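Local coordinates for CCHC-type domain-containing protein (Trypanosoma brucei brucei, PDB 7C45), which binds oligouridine RNA and probably acts as a metal-dependent 3'-5' exoribonuclease of the RNase D type that trims guide RNAs, at residues A[53-57]-A[108-114]; A[56-60]-A[72-76]; A[103-107]-A[222-226]. All coordinates share one frame. Numbering follows the deposited sequence.

Contact 1 of 3, residues A[53-57]-A[108-114]; sequences QLGRI and EALSCQL. With nucleotides of chain B.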
loop_
_atom_site.group_PDB
_atom_site.type_symbol
_atom_site.label_atom_id
_atom_site.label_comp_id
_atom_site.label_asym_id
_atom_site.label_seq_id
_atom_site.Cartn_x
_atom_site.Cartn_y
_atom_site.Cartn_z
ATOM N N GLN A 53 -12.285 10.032 7.843
ATOM C CA GLN A 53 -10.956 10.608 8.030
ATOM C C GLN A 53 -10.174 9.832 9.094
ATOM O O GLN A 53 -10.731 9.374 10.093
ATOM C CB GLN A 53 -11.060 12.078 8.454
ATOM C CG GLN A 53 -11.558 13.064 7.397
ATOM C CD GLN A 53 -12.992 12.807 6.936
ATOM O OE1 GLN A 53 -13.846 12.369 7.711
ATOM N NE2 GLN A 53 -13.251 13.061 5.652
ATOM N N LEU A 54 -8.860 9.717 8.895
ATOM C CA LEU A 54 -8.021 9.160 9.945
ATOM C C LEU A 54 -8.133 10.027 11.190
ATOM O O LEU A 54 -8.297 11.242 11.102
ATOM C CB LEU A 54 -6.557 9.098 9.517
ATOM C CG LEU A 54 -6.195 8.093 8.413
ATOM C CD1 LEU A 54 -4.708 8.016 8.312
ATOM C CD2 LEU A 54 -6.776 6.717 8.660
ATOM N N GLY A 55 -8.027 9.393 12.350
ATOM C CA GLY A 55 -7.888 10.127 13.592
ATOM C C GLY A 55 -6.519 10.802 13.709
ATOM O O GLY A 55 -5.751 10.904 12.757
ATOM N N ARG A 56 -6.239 11.288 14.913
ATOM C CA ARG A 56 -5.005 12.033 15.156
ATOM C C ARG A 56 -3.802 11.182 14.776
ATOM O O ARG A 56 -3.710 10.027 15.173
ATOM C CB ARG A 56 -4.925 12.416 16.627
ATOM C CG ARG A 56 -3.749 13.282 16.988
ATOM C CD ARG A 56 -3.901 13.674 18.456
ATOM N NE ARG A 56 -2.801 14.475 18.958
ATOM C CZ ARG A 56 -2.775 14.998 20.172
ATOM N NH1 ARG A 56 -3.806 14.809 20.999
ATOM N NH2 ARG A 56 -1.731 15.718 20.555
ATOM N N ILE A 57 -2.900 11.736 13.969
ATOM C CA ILE A 57 -1.729 10.966 13.559
ATOM C C ILE A 57 -0.910 10.585 14.782
ATOM O O ILE A 57 -0.602 11.429 15.629
ATOM C CB ILE A 57 -0.874 11.757 12.567
ATOM C CG1 ILE A 57 -1.573 11.841 11.207
ATOM C CG2 ILE A 57 0.477 11.099 12.435
ATOM C CD1 ILE A 57 -0.887 12.759 10.245
ATOM N N GLU A 108 -4.959 12.609 2.875
ATOM C CA GLU A 108 -5.895 13.492 3.541
ATOM C C GLU A 108 -5.371 13.900 4.906
ATOM O O GLU A 108 -5.458 15.068 5.273
ATOM C CB GLU A 108 -7.251 12.813 3.690
ATOM C CG GLU A 108 -8.274 13.662 4.422
ATOM C CD GLU A 108 -9.583 12.939 4.546
ATOM O OE1 GLU A 108 -9.555 11.775 4.973
ATOM O OE2 GLU A 108 -10.628 13.514 4.184
ATOM N N ALA A 109 -4.807 12.948 5.655
ATOM C CA ALA A 109 -4.284 13.265 6.985
ATOM C C ALA A 109 -3.023 14.105 6.897
ATOM O O ALA A 109 -2.820 15.008 7.720
ATOM C CB ALA A 109 -4.021 11.987 7.783
ATOM N N LEU A 110 -2.154 13.817 5.925
ATOM C CA LEU A 110 -0.967 14.650 5.755
ATOM C C LEU A 110 -1.362 16.094 5.482
ATOM O O LEU A 110 -0.763 17.019 6.029
ATOM C CB LEU A 110 -0.082 14.119 4.625
ATOM C CG LEU A 110 0.619 12.792 4.925
ATOM C CD1 LEU A 110 1.411 12.330 3.701
ATOM C CD2 LEU A 110 1.537 12.913 6.135
ATOM N N SER A 111 -2.378 16.304 4.645
ATOM C CA SER A 111 -2.754 17.665 4.275
ATOM C C SER A 111 -3.503 18.357 5.410
ATOM O O SER A 111 -3.169 19.484 5.782
ATOM C CB SER A 111 -3.595 17.651 2.995
ATOM O OG SER A 111 -4.031 18.966 2.668
ATOM N N CYS A 112 -4.507 17.689 5.972
ATOM C CA CYS A 112 -5.334 18.285 7.020
ATOM C C CYS A 112 -4.549 18.523 8.293
ATOM O O CYS A 112 -4.650 19.593 8.903
ATOM C CB CYS A 112 -6.508 17.378 7.346
ATOM S SG CYS A 112 -7.773 17.391 6.108
ATOM N N GLN A 113 -3.817 17.510 8.737
ATOM C CA GLN A 113 -3.155 17.563 10.029
ATOM C C GLN A 113 -1.766 18.165 9.958
ATOM O O GLN A 113 -1.372 18.888 10.880
ATOM C CB GLN A 113 -3.095 16.167 10.637
ATOM C CG GLN A 113 -4.466 15.605 10.937
ATOM C CD GLN A 113 -4.385 14.274 11.613
ATOM O OE1 GLN A 113 -3.627 14.083 12.575
ATOM N NE2 GLN A 113 -5.139 13.325 11.104
ATOM N N LEU A 114 -1.018 17.928 8.876
ATOM C CA LEU A 114 0.357 18.392 8.817
ATOM C C LEU A 114 0.558 19.551 7.863
ATOM O O LEU A 114 1.608 20.200 7.926
ATOM C CB LEU A 114 1.299 17.235 8.420
ATOM C CG LEU A 114 1.279 15.994 9.321
ATOM C CD1 LEU A 114 2.366 14.996 8.961
ATOM C CD2 LEU A 114 1.375 16.396 10.787
ATOM P P U B 10 -3.541 0.680 7.496
ATOM O OP1 U B 10 -2.094 0.887 7.694
ATOM O OP2 U B 10 -4.122 -0.696 7.525
ATOM O "O5'" U B 10 -4.344 1.562 8.558
ATOM C "C5'" U B 10 -3.869 2.848 8.919
ATOM C "C4'" U B 10 -4.787 3.526 9.901
ATOM O "O4'" U B 10 -6.140 3.439 9.414
ATOM C "C3'" U B 10 -4.857 2.907 11.286
ATOM O "O3'" U B 10 -3.803 3.329 12.121
ATOM C "C2'" U B 10 -6.216 3.366 11.788
ATOM O "O2'" U B 10 -6.126 4.705 12.254
ATOM C "C1'" U B 10 -7.036 3.351 10.500
ATOM N N1 U B 10 -7.829 2.117 10.349
ATOM C C2 U B 10 -9.015 2.084 11.048
ATOM O O2 U B 10 -9.371 3.013 11.758
ATOM N N3 U B 10 -9.740 0.931 10.881
ATOM C C4 U B 10 -9.397 -0.151 10.094
ATOM O O4 U B 10 -10.156 -1.115 10.050
ATOM C C5 U B 10 -8.155 -0.032 9.392
ATOM C C6 U B 10 -7.428 1.079 9.537
HETATM O O HOH W 1 -7.537 11.094 6.561
HETATM O O HOH W 2 -7.258 13.039 8.858
#
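Ala-109 is the apolar centre: its CB lies 4.1 Å from Leu-54 CD1 and 4.1 Å from Ile-57 CD1, and Ile-57 CD1 also reaches Leu-114 CG at 4.0 Å. The small methyl lets an irregular backbone approach the helix, with the CA atoms of Leu-54 and Ala-109 6.3 Å apart. Around this centre, polar groups fix the extended backbone. The side-chain amide of Gln-113 bonds the backbone of 55-57 twice: NE2 donates to Gly-55 O (3.0 Å, N-H...O angle 154°), and OE1 accepts from Ile-57 N (2.8 Å, 159°). Two waters fill the gap further along; the first joins Leu-54 N (3.0 Å) to Glu-108 OE1 (2.7 Å), the second Leu-54 O (3.1 Å) to Gln-113 NE2 (3.1 Å). At the edge Gln-53 NE2 donates to Glu-108 OE2 (3.0 Å, 157°), a carboxylate that also receives Val-232 N and pairs with Arg-105. Leu-54 CD2 lies 3.4 Å from O4' of U10 of chain B, and the Leu-54 side chain, packed on Asp-106, is about 7 Å from a bound calcium ion, consistent with the active-site cleft of a DEDD-type exonuclease of the RNase H-like fold.

Contact 2 of 3, residues A[56-60]-A[72-76]; sequences RISLV and LFDVL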
loop_
_atom_site.group_PDB
_atom_site.type_symbol
_atom_site.label_atom_id
_atom_site.label_comp_id
_atom_site.label_asym_id
_atom_site.label_seq_id
_atom_site.Cartn_x
_atom_site.Cartn_y
_atom_site.Cartn_z
ATOM N N ARG A 56 -6.239 11.288 14.913
ATOM C CA ARG A 56 -5.005 12.033 15.156
ATOM C C ARG A 56 -3.802 11.182 14.776
ATOM O O ARG A 56 -3.710 10.027 15.173
ATOM C CB ARG A 56 -4.925 12.416 16.627
ATOM C CG ARG A 56 -3.749 13.282 16.988
ATOM C CD ARG A 56 -3.901 13.674 18.456
ATOM N NE ARG A 56 -2.801 14.475 18.958
ATOM C CZ ARG A 56 -2.775 14.998 20.172
ATOM N NH1 ARG A 56 -3.806 14.809 20.999
ATOM N NH2 ARG A 56 -1.731 15.718 20.555
ATOM N N ILE A 57 -2.900 11.736 13.969
ATOM C CA ILE A 57 -1.729 10.966 13.559
ATOM C C ILE A 57 -0.910 10.585 14.782
ATOM O O ILE A 57 -0.602 11.429 15.629
ATOM C CB ILE A 57 -0.874 11.757 12.567
ATOM C CG1 ILE A 57 -1.573 11.841 11.207
ATOM C CG2 ILE A 57 0.477 11.099 12.435
ATOM C CD1 ILE A 57 -0.887 12.759 10.245
ATOM N N SER A 58 -0.560 9.303 14.878
ATOM C CA SER A 58 0.291 8.805 15.952
ATOM C C SER A 58 1.703 8.530 15.439
ATOM O O SER A 58 2.680 9.091 15.941
ATOM C CB SER A 58 -0.317 7.539 16.554
ATOM O OG SER A 58 0.491 7.013 17.587
ATOM N N LEU A 59 1.806 7.675 14.430
ATOM C CA LEU A 59 3.061 7.311 13.782
ATOM C C LEU A 59 2.997 7.623 12.292
ATOM O O LEU A 59 1.945 7.485 11.670
ATOM C CB LEU A 59 3.354 5.812 13.957
ATOM C CG LEU A 59 3.477 5.267 15.380
ATOM C CD1 LEU A 59 3.651 3.743 15.382
ATOM C CD2 LEU A 59 4.639 5.980 16.128
ATOM N N VAL A 60 4.121 8.064 11.723
ATOM C CA VAL A 60 4.359 7.989 10.285
ATOM C C VAL A 60 5.540 7.051 10.085
ATOM O O VAL A 60 6.562 7.202 10.758
ATOM C CB VAL A 60 4.640 9.367 9.666
ATOM C CG1 VAL A 60 5.044 9.217 8.186
ATOM C CG2 VAL A 60 3.425 10.279 9.843
ATOM N N LEU A 72 10.141 4.653 12.506
ATOM C CA LEU A 72 8.813 4.875 13.066
ATOM C C LEU A 72 8.818 6.278 13.656
ATOM O O LEU A 72 9.338 6.493 14.753
ATOM C CB LEU A 72 8.457 3.834 14.116
ATOM C CG LEU A 72 8.531 2.381 13.648
ATOM C CD1 LEU A 72 8.294 1.468 14.821
ATOM C CD2 LEU A 72 7.492 2.146 12.550
ATOM N N PHE A 73 8.258 7.227 12.927
ATOM C CA PHE A 73 8.259 8.606 13.389
ATOM C C PHE A 73 7.153 8.766 14.416
ATOM O O PHE A 73 5.978 8.614 14.088
ATOM C CB PHE A 73 8.051 9.572 12.233
ATOM C CG PHE A 73 9.221 9.659 11.305
ATOM C CD1 PHE A 73 10.320 10.433 11.640
ATOM C CD2 PHE A 73 9.225 8.975 10.102
ATOM C CE1 PHE A 73 11.401 10.526 10.793
ATOM C CE2 PHE A 73 10.306 9.075 9.234
ATOM C CZ PHE A 73 11.389 9.860 9.580
ATOM N N ASP A 74 7.530 9.067 15.659
ATOM C CA ASP A 74 6.538 9.277 16.710
ATOM C C ASP A 74 6.087 10.736 16.628
ATOM O O ASP A 74 6.586 11.626 17.323
ATOM C CB ASP A 74 7.112 8.913 18.072
ATOM C CG ASP A 74 6.081 9.001 19.180
ATOM O OD1 ASP A 74 5.006 9.566 18.947
ATOM O OD2 ASP A 74 6.357 8.523 20.292
ATOM N N VAL A 75 5.133 10.985 15.724
ATOM C CA VAL A 75 4.625 12.343 15.530
ATOM C C VAL A 75 3.911 12.838 16.793
ATOM O O VAL A 75 3.988 14.022 17.134
ATOM C CB VAL A 75 3.714 12.367 14.274
ATOM C CG1 VAL A 75 3.049 13.738 14.082
ATOM C CG2 VAL A 75 4.517 12.013 13.039
ATOM N N LEU A 76 3.217 11.955 17.507
ATOM C CA LEU A 76 2.535 12.373 18.737
ATOM C C LEU A 76 3.533 12.944 19.737
ATOM O O LEU A 76 3.306 14.009 20.321
ATOM C CB LEU A 76 1.774 11.196 19.349
ATOM C CG LEU A 76 0.943 11.434 20.604
ATOM C CD1 LEU A 76 -0.203 12.381 20.279
ATOM C CD2 LEU A 76 0.464 10.105 21.210
#
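This is a beta hairpin within the mixed sheet of the exonuclease fold, made by strands 57-64 and 70-74; the axes of 57-60 and 72-74 approach to 4.8 Å, their directions 149° apart. Val-60 and Phe-73 form the hydrogen-bonded pair, with Val-60 N to Phe-73 O at 3.1 Å and Phe-73 N to Val-60 O at 2.8 Å. Their side chains share a face; Val-60 in the t rotamer sets CG2 3.8 Å from Val-75 CG2, while Phe-73, in m, meets Phe-83 edge-to-face and packs on helix 22-33. Leu-59, with chi1 m and chi2 t, points to the other face and brings CD2 3.8 Å from Asp-74 CA. Opposite Glu-43 of the neighbouring strand 37-44, Ser-58 (phi/psi -105/-57) and Leu-59 form a classic beta bulge; Ser-58 OG, in t, bonds Trp-175 O and Arg-178. Asp-74, also t, is the N-cap of helix 75-78 and the centre of an inverse gamma turn, its carboxylate held by Thr-77 and Arg-178. Past that turn, Val-75 CB meets Ile-57 CG2 at 3.9 Å, and a weak bond joins Leu-76 N to Ser-58 O (3.3 Å). Arg-56 is fully extended, and Leu-76 CD1 lies over one guanidinium face, 3.6 Å from Arg-56 NE.

Contact 3 of 3, residues A[103-107]-A[222-226]; sequences CRRDV and YVEHY. With nucleotides of chain B.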
loop_
_atom_site.group_PDB
_atom_site.type_symbol
_atom_site.label_atom_id
_atom_site.label_comp_id
_atom_site.label_asym_id
_atom_site.label_seq_id
_atom_site.Cartn_x
_atom_site.Cartn_y
_atom_site.Cartn_z
ATOM N N CYS A 103 -3.259 5.441 -0.739
ATOM C CA CYS A 103 -2.777 6.725 -0.234
ATOM C C CYS A 103 -3.895 7.642 0.239
ATOM O O CYS A 103 -3.612 8.712 0.780
ATOM C CB CYS A 103 -1.989 7.470 -1.317
ATOM S SG CYS A 103 -2.934 8.019 -2.750
ATOM N N ARG A 104 -5.153 7.255 0.065
ATOM C CA ARG A 104 -6.225 8.248 0.115
ATOM C C ARG A 104 -6.350 8.876 1.496
ATOM O O ARG A 104 -6.266 10.099 1.652
ATOM C CB ARG A 104 -7.545 7.603 -0.303
ATOM C CG ARG A 104 -7.608 7.310 -1.801
ATOM C CD ARG A 104 -8.873 6.496 -2.130
ATOM N NE ARG A 104 -8.876 5.273 -1.370
ATOM C CZ ARG A 104 -9.903 4.434 -1.312
ATOM N NH1 ARG A 104 -11.008 4.677 -2.020
ATOM N NH2 ARG A 104 -9.807 3.353 -0.549
ATOM N N ARG A 105 -6.616 8.049 2.496
ATOM C CA ARG A 105 -6.727 8.545 3.869
ATOM C C ARG A 105 -5.407 9.139 4.360
ATOM O O ARG A 105 -5.404 10.128 5.108
ATOM C CB ARG A 105 -7.166 7.409 4.796
ATOM C CG ARG A 105 -8.556 7.492 5.329
ATOM C CD ARG A 105 -9.543 7.596 4.217
ATOM N NE ARG A 105 -10.081 8.948 4.070
ATOM C CZ ARG A 105 -10.925 9.270 3.103
ATOM N NH1 ARG A 105 -11.393 10.506 2.985
ATOM N NH2 ARG A 105 -11.309 8.327 2.248
ATOM N N ASP A 106 -4.282 8.538 3.975
ATOM C CA ASP A 106 -2.973 9.032 4.406
ATOM C C ASP A 106 -2.742 10.449 3.926
ATOM O O ASP A 106 -2.322 11.323 4.695
ATOM C CB ASP A 106 -1.858 8.135 3.868
ATOM C CG ASP A 106 -1.821 6.784 4.544
ATOM O OD1 ASP A 106 -2.525 6.602 5.551
ATOM O OD2 ASP A 106 -1.058 5.924 4.070
ATOM N N VAL A 107 -3.011 10.684 2.641
ATOM C CA VAL A 107 -2.758 11.979 2.037
ATOM C C VAL A 107 -3.711 13.018 2.608
ATOM O O VAL A 107 -3.322 14.172 2.866
ATOM C CB VAL A 107 -2.872 11.822 0.510
ATOM C CG1 VAL A 107 -3.303 13.086 -0.162
ATOM C CG2 VAL A 107 -1.551 11.267 -0.029
ATOM N N TYR A 222 -5.281 11.117 -7.406
ATOM C CA TYR A 222 -5.765 10.819 -6.055
ATOM C C TYR A 222 -5.216 11.812 -5.043
ATOM O O TYR A 222 -5.938 12.245 -4.129
ATOM C CB TYR A 222 -5.399 9.391 -5.666
ATOM C CG TYR A 222 -6.424 8.424 -6.165
ATOM C CD1 TYR A 222 -7.645 8.298 -5.523
ATOM C CD2 TYR A 222 -6.185 7.653 -7.290
ATOM C CE1 TYR A 222 -8.619 7.442 -6.006
ATOM C CE2 TYR A 222 -7.154 6.785 -7.782
ATOM C CZ TYR A 222 -8.368 6.677 -7.134
ATOM O OH TYR A 222 -9.350 5.828 -7.612
ATOM N N VAL A 223 -3.941 12.188 -5.185
ATOM C CA VAL A 223 -3.378 13.158 -4.243
ATOM C C VAL A 223 -4.039 14.522 -4.432
ATOM O O VAL A 223 -4.316 15.227 -3.464
ATOM C CB VAL A 223 -1.843 13.227 -4.376
ATOM C CG1 VAL A 223 -1.268 14.297 -3.440
ATOM C CG2 VAL A 223 -1.222 11.877 -4.021
ATOM N N GLU A 224 -4.321 14.910 -5.679
ATOM C CA GLU A 224 -5.037 16.164 -5.903
ATOM C C GLU A 224 -6.408 16.140 -5.248
ATOM O O GLU A 224 -6.885 17.155 -4.735
ATOM C CB GLU A 224 -5.187 16.422 -7.399
ATOM C CG GLU A 224 -3.906 16.832 -8.093
ATOM C CD GLU A 224 -3.398 18.173 -7.606
ATOM O OE1 GLU A 224 -4.153 19.171 -7.702
ATOM O OE2 GLU A 224 -2.250 18.219 -7.117
ATOM N N HIS A 225 -7.074 14.995 -5.294
ATOM C CA HIS A 225 -8.428 14.886 -4.766
ATOM C C HIS A 225 -8.433 14.915 -3.237
ATOM O O HIS A 225 -9.300 15.553 -2.625
ATOM C CB HIS A 225 -9.068 13.599 -5.284
ATOM C CG HIS A 225 -10.547 13.526 -5.076
ATOM N ND1 HIS A 225 -11.117 13.197 -3.864
ATOM C CD2 HIS A 225 -11.574 13.744 -5.932
ATOM C CE1 HIS A 225 -12.433 13.209 -3.989
ATOM N NE2 HIS A 225 -12.733 13.547 -5.228
ATOM N N TYR A 226 -7.452 14.256 -2.604
ATOM C CA TYR A 226 -7.503 13.994 -1.168
ATOM C C TYR A 226 -6.642 14.938 -0.346
ATOM O O TYR A 226 -6.833 15.018 0.867
ATOM C CB TYR A 226 -7.112 12.524 -0.891
ATOM C CG TYR A 226 -8.275 11.614 -1.177
ATOM C CD1 TYR A 226 -8.474 11.111 -2.453
ATOM C CD2 TYR A 226 -9.232 11.342 -0.202
ATOM C CE1 TYR A 226 -9.578 10.303 -2.745
ATOM C CE2 TYR A 226 -10.346 10.537 -0.478
ATOM C CZ TYR A 226 -10.520 10.025 -1.756
ATOM O OH TYR A 226 -11.623 9.236 -2.044
ATOM P P U B 8 -11.258 -5.196 2.103
ATOM O OP1 U B 8 -12.592 -4.874 2.652
ATOM O OP2 U B 8 -11.179 -6.171 0.986
ATOM O "O5'" U B 8 -10.587 -3.810 1.741
ATOM C "C5'" U B 8 -9.682 -3.694 0.663
ATOM C "C4'" U B 8 -9.132 -2.301 0.591
ATOM O "O4'" U B 8 -10.215 -1.360 0.407
ATOM C "C3'" U B 8 -8.406 -1.793 1.824
ATOM O "O3'" U B 8 -7.073 -2.255 1.874
ATOM C "C2'" U B 8 -8.519 -0.284 1.669
ATOM O "O2'" U B 8 -7.586 0.196 0.704
ATOM C "C1'" U B 8 -9.919 -0.156 1.067
ATOM N N1 U B 8 -10.977 0.050 2.085
ATOM C C2 U B 8 -11.158 1.323 2.558
ATOM O O2 U B 8 -10.451 2.247 2.210
ATOM N N3 U B 8 -12.177 1.453 3.480
ATOM C C4 U B 8 -13.008 0.428 3.902
ATOM O O4 U B 8 -13.900 0.657 4.725
ATOM C C5 U B 8 -12.761 -0.857 3.329
ATOM C C6 U B 8 -11.770 -0.999 2.448
ATOM P P U B 9 -6.330 -2.453 3.285
ATOM O OP1 U B 9 -4.989 -3.001 2.961
ATOM O OP2 U B 9 -7.258 -3.219 4.148
ATOM O "O5'" U B 9 -6.242 -0.973 3.859
ATOM C "C5'" U B 9 -5.163 -0.102 3.535
ATOM C "C4'" U B 9 -5.307 1.289 4.127
ATOM O "O4'" U B 9 -6.597 1.867 3.824
ATOM C "C3'" U B 9 -5.197 1.431 5.636
ATOM O "O3'" U B 9 -3.868 1.374 6.093
ATOM C "C2'" U B 9 -5.875 2.769 5.897
ATOM O "O2'" U B 9 -5.018 3.864 5.593
ATOM C "C1'" U B 9 -6.993 2.738 4.861
ATOM N N1 U B 9 -8.256 2.244 5.436
ATOM C C2 U B 9 -8.990 3.106 6.251
ATOM O O2 U B 9 -8.657 4.243 6.519
ATOM N N3 U B 9 -10.153 2.590 6.758
ATOM C C4 U B 9 -10.648 1.321 6.543
ATOM O O4 U B 9 -11.711 1.002 7.072
ATOM C C5 U B 9 -9.834 0.492 5.699
ATOM C C6 U B 9 -8.690 0.965 5.184
#
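No hydrogen bond crosses between 103-107 and 222-226; aromatic and apolar packing does the work. The clearest aromatic term is a CH-pi contact: Arg-104 CB sits 3.9 Å from the centroid of the Tyr-226 ring and only 3° off its normal, so it is squarely over the face. Arg-105 meets the same ring differently. Its CA-to-CB bond points away, yet the bent side chain returns to place NH1 3.6 Å from Tyr-226 CE2, near the plane at the ring edge, with one guanidinium face turned to the tyrosine. Apolar contacts come next: Val-107 CG1 lies 4.0 Å from Val-223 CG1 and 3.9 Å from Tyr-226 CB, and Cys-103 SG is 4.1 Å from Tyr-222 CB. This is helix-on-helix packing, the first turn of helix 104-114 in the exonuclease fold resting on the C-terminal turn of helix 212-226. The polar ends have partners outside the two segments: Asp-237 takes Arg-104 NH1 and Tyr-222 OH, Glu-235 takes Arg-105 NH2 and Tyr-226 OH, and Asp-102 and Glu-108 form salt bridges with Arg-104 and Arg-105. On the RNA side, Arg-104 NH2 is 3.0 Å from O2 of U8 of chain B, and Arg-105 CG is 3.5 Å from O2 of U9 of chain B. Asp-106, a manganese ligand in another structure of this protein, has OD1 3.7 Å from O2' of U9 of chain B.

Helix 104-114 ties contacts 1 and 3 together: its first turn packs on 222-226, its later turns on loop 53-57, with the contact centres 10 Å apart. They touch directly, as Leu-54 CG lies 3.8 Å from Arg-105 CB and Glu-108 CB 3.6 Å from Tyr-226 O. Contact 2 shares Arg-56 and Ile-57 with contact 1, its centre 11 Å away, and carries the chain from that loop into the sheet. Contacts 2 and 3 do not touch; their centres are 18 Å apart, and contact 2 closes in sequence before contact 3 opens. Contacts 1 and 3 interleave along the chain. Helix 104-114 thus bridges the loop leading into strand 57-64 and helix 212-226, with the bound RNA reaching residues of both contacts.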